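Long-range contacts in hemolysin-like protein containing CBS domains (Oenococcus oeni, PDB 3OCO), which is of unknown function but forms the paired CBS-domain part of a larger membrane protein that may bind flavin adenine dinucleotide: residues 35-40 and 87-92; 52-57 and 71-76. All coordinates share one frame; numbering follows the deposited sequence.

How the contacts relate
From the N terminus, the chain first reaches strand 35-36 and the turn after it, which is the opening side of contact 1. Helix 41-51 follows and gives way to 52-57, the first side of contact 2; strands 55-60 and 66-72 then form a hairpin, and 71-76 closes contact 2 after a short excursion of 13 residues. Helix 73-83 leads on to 87-92, which returns to 35-40 and closes contact 1, so the smaller loop lies wholly within the larger. The two meet in the sheet of strands 35-36, 55-60 and 66-72: V35 N lies 2.9 Å from P57 O, a probable hydrogen bond, and I91 packs on I76.

Contact 1: 35-40 and 87-92; sequences VDVDET and KISTIM
I88 buries more surface against 35-40 than any other residue of 87-92, and its side chain can be followed outward atom by atom. CB lies 3.6 Å from D36 O. With CG1 anti to the carbonyl carbon (chi1 -56°), that atom touches two carbonyl oxygens, E39 O at 3.1 Å and D36 O at 3.3 Å. The other branch, CG2, meets V35 CG2 at 4.2 Å, the two side chains crossing at about a right angle, while the tip CD1 approaches T40 O. The backbone fixes this position: I88 N donates to E39 O (2.8 Å), nearly along the C=O axis, and S89 N makes a weak bond to V37 O. E39 O is presented by a type I turn, D36 to E39, in which D36 OD2 accepts from D38 N as an Asx turn. Further out along the two segments, a water joins D38 OD1 to S89 OG, and K87 NZ stays 4.0 Å from D38 OD1, too far for a salt bridge, though the opposite charges may still attract. The contact thus sets the stretch after helix 73-83 against the end of edge strand 35-36: V35, V37 and I88 all reach V58 of strand 55-60, and I88 also touches A44 of helix 41-51 and A71 of strand 66-72.

Contact 2: 52-57 and 71-76; sequences QYSRFP and AYNYDI
S54 and N73 meet through a torsion that turns the asparagine back over the serine: N73 CG lies between its own backbone N and carbonyl carbon (chi1 60°), and ND2 comes unusually close to S54 CB (3.0 Å), a tight contact. The other amide atom, OD1, accepts from Y74 N at 2.7 Å, a bent bond with an N-H...O angle of 132°. That poorly aligned bond ties OD1 to the helix start, while ND2 lies against S54. Beside it, N73 N donates to S54 O (2.7 Å), the donor tilted 21° from the carbonyl plane, and Y72 CD1 approaches the same oxygen at the edge of its ring. Further along, F56 and A71 exchange two backbone bonds, F56 N to A71 O at 2.9 Å and A71 N to F56 O at 2.7 Å. They form the hydrogen-bonded pair of an antiparallel hairpin, strands 55-60 and 66-72, within the first CBS domain; R55 and Y72 are the adjoining non-hydrogen-bonded pair. Beyond R55-Y72, the single bond from N73 N to S54 O ties the helix start to the residue before strand 55-60; Y72 is the N-cap. R55 and Y72 project from one face of the sheet, where R55 CG comes 4.4 Å from Y72 CD1. From the other face, F56 packs on L47 of helix 41-51. Y72 OH bonds to Q52 NE2 of the second subunit, and Y74 OH to L49 O of that same subunit.

Contact 1: 35-40 and 87-92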
ATOM      1  N   VAL A  35     -16.602   2.462  -6.833  1.00 22.21           N
ATOM      2  CA  VAL A  35     -17.845   1.880  -6.339  1.00 30.96           C
ATOM      3  C   VAL A  35     -18.816   3.007  -5.973  1.00 23.88           C
ATOM      4  O   VAL A  35     -18.400   4.130  -5.695  1.00 34.03           O
ATOM      5  CB  VAL A  35     -17.616   1.002  -5.098  1.00 30.12           C
ATOM      6  CG1 VAL A  35     -16.797  -0.208  -5.464  1.00 38.00           C
ATOM      7  CG2 VAL A  35     -16.929   1.808  -4.019  1.00 20.73           C
ATOM      8  N   ASP A  36     -20.098   2.695  -5.943  1.00 21.96           N
ATOM      9  CA  ASP A  36     -21.130   3.701  -5.703  1.00 36.56           C
ATOM     10  C   ASP A  36     -21.600   3.713  -4.242  1.00 34.46           C
ATOM     11  O   ASP A  36     -21.652   2.668  -3.592  1.00 25.40           O
ATOM     12  CB  ASP A  36     -22.320   3.465  -6.641  1.00 38.55           C
ATOM     13  CG  ASP A  36     -23.367   4.565  -6.544  1.00 38.62           C
ATOM     14  OD1 ASP A  36     -23.012   5.728  -6.825  1.00 37.03           O
ATOM     15  OD2 ASP A  36     -24.535   4.270  -6.183  1.00 33.98           O
ATOM     16  N   VAL A  37     -21.954   4.896  -3.740  1.00 23.32           N
ATOM     17  CA  VAL A  37     -22.377   5.047  -2.350  1.00 23.67           C
ATOM     18  C   VAL A  37     -23.570   4.141  -1.993  1.00 26.77           C
ATOM     19  O   VAL A  37     -23.803   3.834  -0.824  1.00 31.30           O
ATOM     20  CB  VAL A  37     -22.720   6.513  -2.029  1.00 36.91           C
ATOM     21  CG1 VAL A  37     -23.911   6.997  -2.880  1.00 39.20           C
ATOM     22  CG2 VAL A  37     -23.007   6.681  -0.557  1.00 42.43           C
ATOM     23  N   ASP A  38     -24.312   3.699  -3.004  1.00 25.64           N
ATOM     24  CA  ASP A  38     -25.491   2.869  -2.775  1.00 33.78           C
ATOM     25  C   ASP A  38     -25.289   1.400  -3.131  1.00 35.16           C
ATOM     26  O   ASP A  38     -26.237   0.611  -3.114  1.00 33.02           O
ATOM     27  CB  ASP A  38     -26.681   3.409  -3.554  1.00 40.00           C
ATOM     28  CG  ASP A  38     -27.462   4.447  -2.776  1.00 52.71           C
ATOM     29  OD1 ASP A  38     -27.022   4.847  -1.674  1.00 47.59           O
ATOM     30  OD2 ASP A  38     -28.526   4.860  -3.278  1.00 63.47           O
ATOM     31  N   GLU A  39     -24.067   1.030  -3.483  1.00 36.50           N
ATOM     32  CA  GLU A  39     -23.772  -0.384  -3.654  1.00 32.24           C
ATOM     33  C   GLU A  39     -23.576  -0.998  -2.282  1.00 30.85           C
ATOM     34  O   GLU A  39     -23.299  -0.293  -1.309  1.00 31.78           O
ATOM     35  CB  GLU A  39     -22.565  -0.600  -4.556  1.00 40.39           C
ATOM     36  CG  GLU A  39     -22.945  -1.244  -5.882  1.00 54.63           C
ATOM     37  CD  GLU A  39     -22.349  -0.525  -7.079  1.00 66.73           C
ATOM     38  OE1 GLU A  39     -21.195  -0.048  -6.984  1.00 62.75           O
ATOM     39  OE2 GLU A  39     -23.038  -0.444  -8.121  1.00 74.00           O
ATOM     40  N   THR A  40     -23.770  -2.307  -2.195  1.00 26.17           N
ATOM     41  CA  THR A  40     -23.619  -3.014  -0.937  1.00 26.98           C
ATOM     42  C   THR A  40     -22.176  -3.461  -0.746  1.00 32.72           C
ATOM     43  O   THR A  40     -21.403  -3.547  -1.697  1.00 27.45           O
ATOM     44  CB  THR A  40     -24.444  -4.265  -0.941  1.00 26.35           C
ATOM     45  OG1 THR A  40     -23.961  -5.103  -1.995  1.00 29.20           O
ATOM     46  CG2 THR A  40     -25.926  -3.929  -1.193  1.00 20.47           C
ATOM     47  N   LYS A  87     -24.561  -0.650   3.002  1.00 33.17           N
ATOM     48  CA  LYS A  87     -24.200   0.160   1.839  1.00 26.97           C
ATOM     49  C   LYS A  87     -22.813   0.720   2.029  1.00 21.46           C
ATOM     50  O   LYS A  87     -22.397   0.969   3.156  1.00 27.66           O
ATOM     51  CB  LYS A  87     -25.165   1.356   1.689  1.00 24.25           C
ATOM     52  CG  LYS A  87     -26.632   1.008   1.440  1.00 27.79           C
ATOM     53  CD  LYS A  87     -26.793   0.364   0.073  1.00 30.84           C
ATOM     54  CE  LYS A  87     -28.235   0.296  -0.298  1.00 37.73           C
ATOM     55  NZ  LYS A  87     -28.847   1.649  -0.044  1.00 51.17           N
ATOM     56  N   ILE A  88     -22.123   0.984   0.923  1.00 22.07           N
ATOM     57  CA  ILE A  88     -20.768   1.511   0.993  1.00 28.23           C
ATOM     58  C   ILE A  88     -20.700   2.722   1.921  1.00 33.64           C
ATOM     59  O   ILE A  88     -19.722   2.902   2.642  1.00 33.04           O
ATOM     60  CB  ILE A  88     -20.230   1.875  -0.397  1.00 37.06           C
ATOM     61  CG1 ILE A  88     -20.314   0.669  -1.324  1.00 39.39           C
ATOM     62  CG2 ILE A  88     -18.782   2.297  -0.307  1.00 38.95           C
ATOM     63  CD1 ILE A  88     -19.341  -0.419  -0.963  1.00 30.84           C
ATOM     64  N   SER A  89     -21.743   3.549   1.904  1.00 32.54           N
ATOM     65  CA  SER A  89     -21.774   4.754   2.729  1.00 31.38           C
ATOM     66  C   SER A  89     -21.496   4.472   4.199  1.00 27.05           C
ATOM     67  O   SER A  89     -21.034   5.337   4.939  1.00 29.87           O
ATOM     68  CB  SER A  89     -23.134   5.452   2.607  1.00 31.92           C
ATOM     69  OG  SER A  89     -24.191   4.546   2.897  1.00 27.33           O
ATOM     70  N   THR A  90     -21.806   3.270   4.649  1.00 33.71           N
ATOM     71  CA  THR A  90     -21.561   2.963   6.046  1.00 34.90           C
ATOM     72  C   THR A  90     -20.060   2.798   6.358  1.00 34.39           C
ATOM     73  O   THR A  90     -19.650   3.031   7.491  1.00 36.60           O
ATOM     74  CB  THR A  90     -22.407   1.768   6.531  1.00 43.60           C
ATOM     75  OG1 THR A  90     -21.945   0.556   5.915  1.00 36.72           O
ATOM     76  CG2 THR A  90     -23.902   2.015   6.189  1.00 23.02           C
ATOM     77  N   ILE A  91     -19.242   2.462   5.355  1.00 23.27           N
ATOM     78  CA  ILE A  91     -17.785   2.382   5.558  1.00 30.27           C
ATOM     79  C   ILE A  91     -16.937   3.520   4.929  1.00 44.37           C
ATOM     80  O   ILE A  91     -15.804   3.754   5.330  1.00 41.41           O
ATOM     81  CB  ILE A  91     -17.203   1.017   5.096  1.00 25.72           C
ATOM     82  CG1 ILE A  91     -17.387   0.810   3.591  1.00 22.84           C
ATOM     83  CG2 ILE A  91     -17.811  -0.147   5.887  1.00 22.26           C
ATOM     84  CD1 ILE A  91     -16.687  -0.440   3.087  1.00 33.93           C
HETATM   85  N   MSE A  92     -17.485   4.215   3.941  1.00 45.79           N
HETATM   86  CA  MSE A  92     -16.766   5.268   3.215  1.00 31.93           C
HETATM   87  C   MSE A  92     -15.982   6.243   4.103  1.00 26.58           C
HETATM   88  O   MSE A  92     -16.465   6.662   5.155  1.00 34.63           O
HETATM   89  CB  MSE A  92     -17.792   6.035   2.390  1.00 32.95           C
HETATM   90  CG  MSE A  92     -17.278   7.153   1.523  1.00 43.07           C
HETATM   91 SE   MSE A  92     -18.839   8.017   0.674  0.78 45.24          SE
HETATM   92  CE  MSE A  92     -19.334   9.200   2.146  1.00 45.76           C
TER
HETATM   93  O   HOH W   1     -26.323   4.703   0.955  1.00 41.00           O

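Contact 2: 52-57 and 71-76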
ATOM      1  N   GLN A  52      -8.248  -6.188  -7.148  1.00 26.79           N
ATOM      2  CA  GLN A  52      -7.146  -6.075  -6.169  1.00 38.49           C
ATOM      3  C   GLN A  52      -6.852  -4.700  -5.567  1.00 41.96           C
ATOM      4  O   GLN A  52      -6.243  -4.637  -4.498  1.00 42.64           O
ATOM      5  CB  GLN A  52      -5.815  -6.572  -6.739  1.00 34.26           C
ATOM      6  CG  GLN A  52      -5.792  -7.937  -7.343  1.00 41.07           C
ATOM      7  CD  GLN A  52      -4.388  -8.259  -7.813  1.00 52.21           C
ATOM      8  OE1 GLN A  52      -3.440  -8.249  -7.021  1.00 45.81           O
ATOM      9  NE2 GLN A  52      -4.236  -8.500  -9.109  1.00 61.24           N
ATOM     10  N   TYR A  53      -7.213  -3.607  -6.241  1.00 27.28           N
ATOM     11  CA  TYR A  53      -6.887  -2.292  -5.683  1.00 28.57           C
ATOM     12  C   TYR A  53      -7.305  -2.263  -4.224  1.00 21.38           C
ATOM     13  O   TYR A  53      -8.301  -2.854  -3.851  1.00 23.14           O
ATOM     14  CB  TYR A  53      -7.567  -1.153  -6.457  1.00 33.66           C
ATOM     15  CG  TYR A  53      -7.327  -1.182  -7.948  1.00 30.44           C
ATOM     16  CD1 TYR A  53      -6.138  -0.738  -8.484  1.00 34.14           C
ATOM     17  CD2 TYR A  53      -8.306  -1.647  -8.822  1.00 35.18           C
ATOM     18  CE1 TYR A  53      -5.916  -0.765  -9.852  1.00 42.32           C
ATOM     19  CE2 TYR A  53      -8.094  -1.678 -10.195  1.00 29.62           C
ATOM     20  CZ  TYR A  53      -6.896  -1.238 -10.702  1.00 40.28           C
ATOM     21  OH  TYR A  53      -6.675  -1.262 -12.064  1.00 50.20           O
ATOM     22  N   SER A  54      -6.546  -1.593  -3.381  1.00 24.43           N
ATOM     23  CA  SER A  54      -6.907  -1.604  -1.974  1.00 25.68           C
ATOM     24  C   SER A  54      -7.840  -0.456  -1.605  1.00 32.72           C
ATOM     25  O   SER A  54      -8.481  -0.475  -0.549  1.00 35.75           O
ATOM     26  CB  SER A  54      -5.658  -1.575  -1.101  1.00 27.49           C
ATOM     27  OG  SER A  54      -4.912  -0.408  -1.347  1.00 23.91           O
ATOM     28  N   ARG A  55      -7.905   0.549  -2.467  1.00 34.02           N
ATOM     29  CA  ARG A  55      -8.791   1.692  -2.242  1.00 37.42           C
ATOM     30  C   ARG A  55      -9.604   2.046  -3.471  1.00 31.85           C
ATOM     31  O   ARG A  55      -9.049   2.226  -4.555  1.00 25.87           O
ATOM     32  CB  ARG A  55      -7.997   2.911  -1.803  1.00 41.33           C
ATOM     33  CG  ARG A  55      -7.201   2.665  -0.559  1.00 44.69           C
ATOM     34  CD  ARG A  55      -6.563   3.929  -0.103  1.00 44.65           C
ATOM     35  NE  ARG A  55      -5.823   3.728   1.127  1.00 46.60           N
ATOM     36  CZ  ARG A  55      -4.503   3.651   1.182  1.00 49.45           C
ATOM     37  NH1 ARG A  55      -3.798   3.765   0.059  1.00 51.13           N
ATOM     38  NH2 ARG A  55      -3.897   3.480   2.354  1.00 44.43           N
ATOM     39  N   PHE A  56     -10.918   2.140  -3.289  1.00 26.67           N
ATOM     40  CA  PHE A  56     -11.825   2.488  -4.378  1.00 29.01           C
ATOM     41  C   PHE A  56     -12.519   3.802  -4.099  1.00 32.06           C
ATOM     42  O   PHE A  56     -13.226   3.940  -3.098  1.00 27.56           O
ATOM     43  CB  PHE A  56     -12.901   1.422  -4.547  1.00 30.61           C
ATOM     44  CG  PHE A  56     -12.404   0.145  -5.147  1.00 39.42           C
ATOM     45  CD1 PHE A  56     -12.321  -0.003  -6.523  1.00 46.50           C
ATOM     46  CD2 PHE A  56     -12.029  -0.916  -4.338  1.00 46.22           C
ATOM     47  CE1 PHE A  56     -11.861  -1.193  -7.084  1.00 47.05           C
ATOM     48  CE2 PHE A  56     -11.571  -2.105  -4.890  1.00 44.75           C
ATOM     49  CZ  PHE A  56     -11.491  -2.242  -6.268  1.00 43.25           C
ATOM     50  N   PRO A  57     -12.329   4.771  -4.996  1.00 40.09           N
ATOM     51  CA  PRO A  57     -13.140   5.987  -4.999  1.00 33.63           C
ATOM     52  C   PRO A  57     -14.617   5.618  -5.003  1.00 25.53           C
ATOM     53  O   PRO A  57     -15.036   4.699  -5.742  1.00 22.61           O
ATOM     54  CB  PRO A  57     -12.777   6.632  -6.331  1.00 38.09           C
ATOM     55  CG  PRO A  57     -11.433   6.080  -6.667  1.00 37.36           C
ATOM     56  CD  PRO A  57     -11.454   4.681  -6.176  1.00 35.29           C
ATOM     57  N   ALA A  71     -13.513   3.842  -0.412  1.00 21.46           N
ATOM     58  CA  ALA A  71     -13.692   2.608   0.373  1.00 29.22           C
ATOM     59  C   ALA A  71     -12.407   1.756   0.446  1.00 32.66           C
ATOM     60  O   ALA A  71     -11.753   1.484  -0.564  1.00 28.21           O
ATOM     61  CB  ALA A  71     -14.843   1.789  -0.165  1.00 24.48           C
ATOM     62  N   TYR A  72     -12.076   1.333   1.659  1.00 32.21           N
ATOM     63  CA  TYR A  72     -10.824   0.650   1.973  1.00 34.73           C
ATOM     64  C   TYR A  72     -11.022  -0.877   1.985  1.00 31.23           C
ATOM     65  O   TYR A  72     -11.932  -1.376   2.643  1.00 32.65           O
ATOM     66  CB  TYR A  72     -10.350   1.187   3.332  1.00 35.07           C
ATOM     67  CG  TYR A  72      -9.027   0.675   3.886  1.00 26.59           C
ATOM     68  CD1 TYR A  72      -7.987   0.267   3.058  1.00 29.74           C
ATOM     69  CD2 TYR A  72      -8.812   0.667   5.256  1.00 25.27           C
ATOM     70  CE1 TYR A  72      -6.764  -0.190   3.598  1.00 26.55           C
ATOM     71  CE2 TYR A  72      -7.617   0.243   5.801  1.00 32.53           C
ATOM     72  CZ  TYR A  72      -6.597  -0.190   4.978  1.00 37.66           C
ATOM     73  OH  TYR A  72      -5.417  -0.616   5.563  1.00 45.94           O
ATOM     74  N   ASN A  73     -10.199  -1.615   1.236  1.00 28.68           N
ATOM     75  CA  ASN A  73     -10.345  -3.087   1.172  1.00 23.83           C
ATOM     76  C   ASN A  73     -10.523  -3.765   2.541  1.00 27.38           C
ATOM     77  O   ASN A  73     -11.458  -4.556   2.733  1.00 25.39           O
ATOM     78  CB  ASN A  73      -9.252  -3.776   0.323  1.00 19.93           C
ATOM     79  CG  ASN A  73      -7.803  -3.541   0.843  1.00 31.68           C
ATOM     80  OD1 ASN A  73      -7.562  -2.913   1.877  1.00 23.05           O
ATOM     81  ND2 ASN A  73      -6.842  -4.063   0.099  1.00 37.33           N
ATOM     82  N   TYR A  74      -9.652  -3.426   3.493  1.00 17.96           N
ATOM     83  CA  TYR A  74      -9.796  -3.897   4.878  1.00 27.42           C
ATOM     84  C   TYR A  74     -11.213  -3.734   5.423  1.00 35.02           C
ATOM     85  O   TYR A  74     -11.757  -4.655   6.050  1.00 32.53           O
ATOM     86  CB  TYR A  74      -8.835  -3.158   5.802  1.00 22.21           C
ATOM     87  CG  TYR A  74      -8.950  -3.531   7.268  1.00 29.94           C
ATOM     88  CD1 TYR A  74      -8.445  -4.733   7.747  1.00 23.61           C
ATOM     89  CD2 TYR A  74      -9.523  -2.658   8.178  1.00 36.34           C
ATOM     90  CE1 TYR A  74      -8.534  -5.056   9.089  1.00 32.61           C
ATOM     91  CE2 TYR A  74      -9.615  -2.970   9.517  1.00 40.19           C
ATOM     92  CZ  TYR A  74      -9.121  -4.172   9.972  1.00 43.07           C
ATOM     93  OH  TYR A  74      -9.215  -4.474  11.318  1.00 39.76           O
ATOM     94  N   ASP A  75     -11.797  -2.558   5.186  1.00 28.09           N
ATOM     95  CA  ASP A  75     -13.126  -2.220   5.708  1.00 23.39           C
ATOM     96  C   ASP A  75     -14.200  -3.080   5.074  1.00 21.34           C
ATOM     97  O   ASP A  75     -15.120  -3.542   5.750  1.00 23.89           O
ATOM     98  CB  ASP A  75     -13.450  -0.742   5.443  1.00 26.77           C
ATOM     99  CG  ASP A  75     -12.719   0.206   6.380  1.00 32.33           C
ATOM    100  OD1 ASP A  75     -12.368  -0.208   7.508  1.00 35.23           O
ATOM    101  OD2 ASP A  75     -12.509   1.378   5.986  1.00 41.64           O
ATOM    102  N   ILE A  76     -14.076  -3.269   3.763  1.00 19.34           N
ATOM    103  CA  ILE A  76     -14.926  -4.169   2.990  1.00 12.72           C
ATOM    104  C   ILE A  76     -14.862  -5.628   3.486  1.00 25.81           C
ATOM    105  O   ILE A  76     -15.908  -6.239   3.791  1.00 25.83           O
ATOM    106  CB  ILE A  76     -14.558  -4.105   1.477  1.00 25.63           C
ATOM    107  CG1 ILE A  76     -14.709  -2.668   0.961  1.00 29.52           C
ATOM    108  CG2 ILE A  76     -15.439  -5.028   0.647  1.00 25.11           C
ATOM    109  CD1 ILE A  76     -13.992  -2.383  -0.355  1.00 24.31           C
TER